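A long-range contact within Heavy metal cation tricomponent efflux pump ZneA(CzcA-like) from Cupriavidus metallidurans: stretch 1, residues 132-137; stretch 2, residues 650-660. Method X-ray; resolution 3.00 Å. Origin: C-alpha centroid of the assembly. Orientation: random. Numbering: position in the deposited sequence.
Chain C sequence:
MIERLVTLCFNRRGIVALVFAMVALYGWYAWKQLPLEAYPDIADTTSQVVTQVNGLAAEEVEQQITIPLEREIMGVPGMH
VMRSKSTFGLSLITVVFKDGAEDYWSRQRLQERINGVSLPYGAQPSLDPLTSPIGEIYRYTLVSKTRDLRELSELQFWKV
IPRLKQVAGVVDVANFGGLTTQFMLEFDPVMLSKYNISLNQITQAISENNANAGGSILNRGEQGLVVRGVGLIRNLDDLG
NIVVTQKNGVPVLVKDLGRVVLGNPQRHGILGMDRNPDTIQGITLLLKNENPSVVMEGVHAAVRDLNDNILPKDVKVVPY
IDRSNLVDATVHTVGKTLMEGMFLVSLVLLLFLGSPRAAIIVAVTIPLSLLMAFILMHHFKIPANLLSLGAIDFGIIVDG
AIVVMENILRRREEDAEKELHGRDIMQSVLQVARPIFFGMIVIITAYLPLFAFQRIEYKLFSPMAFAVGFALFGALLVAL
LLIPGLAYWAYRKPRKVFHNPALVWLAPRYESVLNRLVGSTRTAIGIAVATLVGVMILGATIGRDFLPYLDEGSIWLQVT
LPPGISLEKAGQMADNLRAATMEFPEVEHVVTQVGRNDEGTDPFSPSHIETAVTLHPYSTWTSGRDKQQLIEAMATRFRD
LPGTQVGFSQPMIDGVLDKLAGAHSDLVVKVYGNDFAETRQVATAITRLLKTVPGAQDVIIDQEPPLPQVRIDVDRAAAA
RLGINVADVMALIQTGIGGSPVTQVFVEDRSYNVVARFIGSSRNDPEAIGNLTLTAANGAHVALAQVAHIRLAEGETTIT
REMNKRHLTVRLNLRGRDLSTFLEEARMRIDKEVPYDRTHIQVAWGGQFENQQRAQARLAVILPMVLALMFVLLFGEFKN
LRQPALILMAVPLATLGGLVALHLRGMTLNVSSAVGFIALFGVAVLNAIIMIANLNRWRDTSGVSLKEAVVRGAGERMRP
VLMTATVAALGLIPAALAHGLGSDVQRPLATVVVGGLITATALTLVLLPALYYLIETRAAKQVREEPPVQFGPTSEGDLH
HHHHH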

# COMPACT_ATOMS: atom_id res chain seq x y z
N SER C 132 -17.72 5.70 -6.87
CA SER C 132 -17.93 7.14 -6.96
C SER C 132 -19.42 7.41 -7.03
O SER C 132 -20.19 6.55 -7.47
CB SER C 132 -17.24 7.68 -8.22
OG SER C 132 -17.65 9.00 -8.51
N PRO C 133 -19.85 8.61 -6.59
CA PRO C 133 -21.24 9.05 -6.73
C PRO C 133 -21.71 9.07 -8.18
O PRO C 133 -22.90 9.24 -8.43
CB PRO C 133 -21.21 10.47 -6.17
CG PRO C 133 -19.77 10.86 -6.16
CD PRO C 133 -19.05 9.60 -5.85
N ILE C 134 -20.79 8.91 -9.12
CA ILE C 134 -21.13 8.75 -10.53
C ILE C 134 -20.82 7.33 -11.01
O ILE C 134 -20.60 7.11 -12.20
CB ILE C 134 -20.36 9.74 -11.42
CG1 ILE C 134 -18.86 9.45 -11.38
CG2 ILE C 134 -20.64 11.17 -10.98
CD1 ILE C 134 -18.12 10.06 -12.54
N GLY C 135 -20.82 6.38 -10.09
CA GLY C 135 -20.52 5.00 -10.43
C GLY C 135 -21.74 4.21 -10.85
O GLY C 135 -21.62 3.08 -11.32
N GLU C 136 -22.92 4.80 -10.69
CA GLU C 136 -24.18 4.11 -10.96
C GLU C 136 -24.49 4.08 -12.46
O GLU C 136 -25.30 4.87 -12.96
CB GLU C 136 -25.30 4.79 -10.18
CG GLU C 136 -25.03 4.86 -8.68
CD GLU C 136 -25.80 5.98 -8.00
OE1 GLU C 136 -25.99 7.05 -8.63
OE2 GLU C 136 -26.20 5.78 -6.84
N ILE C 137 -23.85 3.16 -13.17
CA ILE C 137 -23.75 3.28 -14.63
C ILE C 137 -24.82 2.56 -15.43
O ILE C 137 -24.95 2.79 -16.63
CB ILE C 137 -22.36 2.82 -15.12
CG1 ILE C 137 -22.07 1.40 -14.63
CG2 ILE C 137 -21.28 3.77 -14.65
CD1 ILE C 137 -20.72 0.88 -15.10
N GLN C 650 -29.52 16.25 -11.41
CA GLN C 650 -29.21 15.24 -12.42
C GLN C 650 -28.61 13.99 -11.77
O GLN C 650 -28.04 14.08 -10.69
CB GLN C 650 -28.26 15.81 -13.48
CG GLN C 650 -28.80 17.03 -14.19
CD GLN C 650 -28.04 17.36 -15.45
OE1 GLN C 650 -28.35 16.84 -16.52
NE2 GLN C 650 -27.05 18.23 -15.33
N PRO C 651 -28.77 12.83 -12.42
CA PRO C 651 -28.36 11.56 -11.80
C PRO C 651 -26.88 11.46 -11.40
O PRO C 651 -26.60 10.89 -10.35
CB PRO C 651 -28.71 10.53 -12.86
CG PRO C 651 -29.86 11.14 -13.58
CD PRO C 651 -29.52 12.60 -13.66
N MET C 652 -25.96 12.00 -12.19
CA MET C 652 -24.55 11.91 -11.83
C MET C 652 -24.14 13.02 -10.87
O MET C 652 -23.52 12.76 -9.84
CB MET C 652 -23.65 11.98 -13.06
CG MET C 652 -23.71 10.78 -13.99
SD MET C 652 -22.60 11.02 -15.40
CE MET C 652 -21.11 10.23 -14.80
N ILE C 653 -24.50 14.25 -11.21
CA ILE C 653 -24.06 15.42 -10.47
C ILE C 653 -24.69 15.55 -9.08
O ILE C 653 -24.08 16.12 -8.17
CB ILE C 653 -24.29 16.73 -11.28
CG1 ILE C 653 -23.46 17.88 -10.69
CG2 ILE C 653 -25.76 17.08 -11.35
CD1 ILE C 653 -21.98 17.67 -10.78
N ASP C 654 -25.88 14.99 -8.90
CA ASP C 654 -26.57 15.03 -7.61
C ASP C 654 -25.73 14.34 -6.53
O ASP C 654 -25.64 14.81 -5.39
CB ASP C 654 -27.93 14.34 -7.72
CG ASP C 654 -28.78 14.51 -6.48
OD1 ASP C 654 -29.50 15.53 -6.39
OD2 ASP C 654 -28.73 13.62 -5.61
N GLY C 655 -25.12 13.22 -6.91
CA GLY C 655 -24.26 12.48 -6.00
C GLY C 655 -23.09 13.29 -5.49
O GLY C 655 -22.88 13.38 -4.29
N VAL C 656 -22.33 13.88 -6.41
CA VAL C 656 -21.15 14.65 -6.04
C VAL C 656 -21.56 15.93 -5.30
O VAL C 656 -20.85 16.37 -4.40
CB VAL C 656 -20.20 14.92 -7.25
CG1 VAL C 656 -20.78 14.35 -8.54
CG2 VAL C 656 -19.90 16.41 -7.41
N LEU C 657 -22.70 16.50 -5.68
CA LEU C 657 -23.25 17.64 -4.95
C LEU C 657 -23.47 17.27 -3.49
O LEU C 657 -23.14 18.03 -2.59
CB LEU C 657 -24.59 18.07 -5.53
CG LEU C 657 -24.56 18.91 -6.80
CD1 LEU C 657 -25.94 19.50 -7.06
CD2 LEU C 657 -23.50 19.99 -6.69
N ASP C 658 -24.02 16.08 -3.28
CA ASP C 658 -24.32 15.60 -1.94
C ASP C 658 -23.05 15.29 -1.14
O ASP C 658 -22.92 15.72 0.00
CB ASP C 658 -25.18 14.35 -2.01
CG ASP C 658 -25.62 13.88 -0.65
OD1 ASP C 658 -24.86 13.12 -0.01
OD2 ASP C 658 -26.72 14.27 -0.22
N LYS C 659 -22.13 14.54 -1.75
CA LYS C 659 -20.89 14.19 -1.08
C LYS C 659 -20.07 15.44 -0.76
O LYS C 659 -19.30 15.45 0.19
CB LYS C 659 -20.07 13.23 -1.95
CG LYS C 659 -20.67 11.84 -2.12
CD LYS C 659 -20.37 10.96 -0.94
CE LYS C 659 -21.32 9.78 -0.90
NZ LYS C 659 -21.28 9.10 0.42
N LEU C 660 -20.25 16.49 -1.56
CA LEU C 660 -19.50 17.73 -1.36
C LEU C 660 -20.10 18.57 -0.25
O LEU C 660 -19.52 18.70 0.83
CB LEU C 660 -19.43 18.53 -2.66
CG LEU C 660 -18.31 19.56 -2.79
CD1 LEU C 660 -17.93 19.75 -4.26
CD2 LEU C 660 -18.70 20.89 -2.17

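The centre of this contact is apolar. Pro 133 and Ile 134, the corner residues of a tight turn, pack against a helix that includes Gly 655, Val 656 and Lys 659. The two segments lie more than 500 residues apart in the same chain. Together they bury 302 Å² of surface.

Pro 133 points its CB toward the helix and meets it at Gly 655. Its CB lies 3.5 Å from Gly 655 C and 3.6 Å from Val 656 N, so the ring rests on the helix backbone itself. The CA atoms of Pro 133 and Gly 655 are 4.6 Å apart. This close approach depends on the absence of a side chain at Gly 655. An ideal CB there would point toward the turn and sit 2.7 Å from Pro 133 CB, which is a clash. The ring also reaches the next side chain along the helix, with Pro 133 CG 4.2 Å from Val 656 CB.

Ile 134 extends the apolar patch. Its CG2 lies 4.0 Å from Val 656 CG1 and 3.5 Å from Met 652 O. The CB of Met 652 is directed sideways, but the end of the side chain comes nearer. Its CE approaches Ile 134 CB to 3.5 Å. Ile 134 thus touches both Met 652 and Val 656, four residues apart in sequence.

The turn that presents these two residues is held from within. It is a type I beta turn from Ser 132 to Gly 135, closed by a hydrogen bond from Gly 135 N to Ser 132 O at 2.7 Å. A second hydrogen bond runs from Ile 134 N to Ser 132 OG, at 3.2 Å and nearly straight. On the other side, the hydrogen bond from Lys 659 N to Gly 655 O, at 2.9 Å, belongs to the regular helical pattern.

Further out, Lys 659 adds the aliphatic part of its side chain. Its CG lies 4.3 Å from Pro 133 CG, and from there the chain leads away from the ring to NZ.

At the polar edge the contacts are loose. Pro 133 O is 3.8 Å from Met 652 O. Both are carbonyl oxygens, so neither can donate a hydrogen to the other. Glu 136 has a CB directed sideways, yet its end comes nearer, and OE1 stops 4.3 Å from Pro 651 O. No hydrogen bond crosses between the two stretches. The contact therefore rests on packing and close fit.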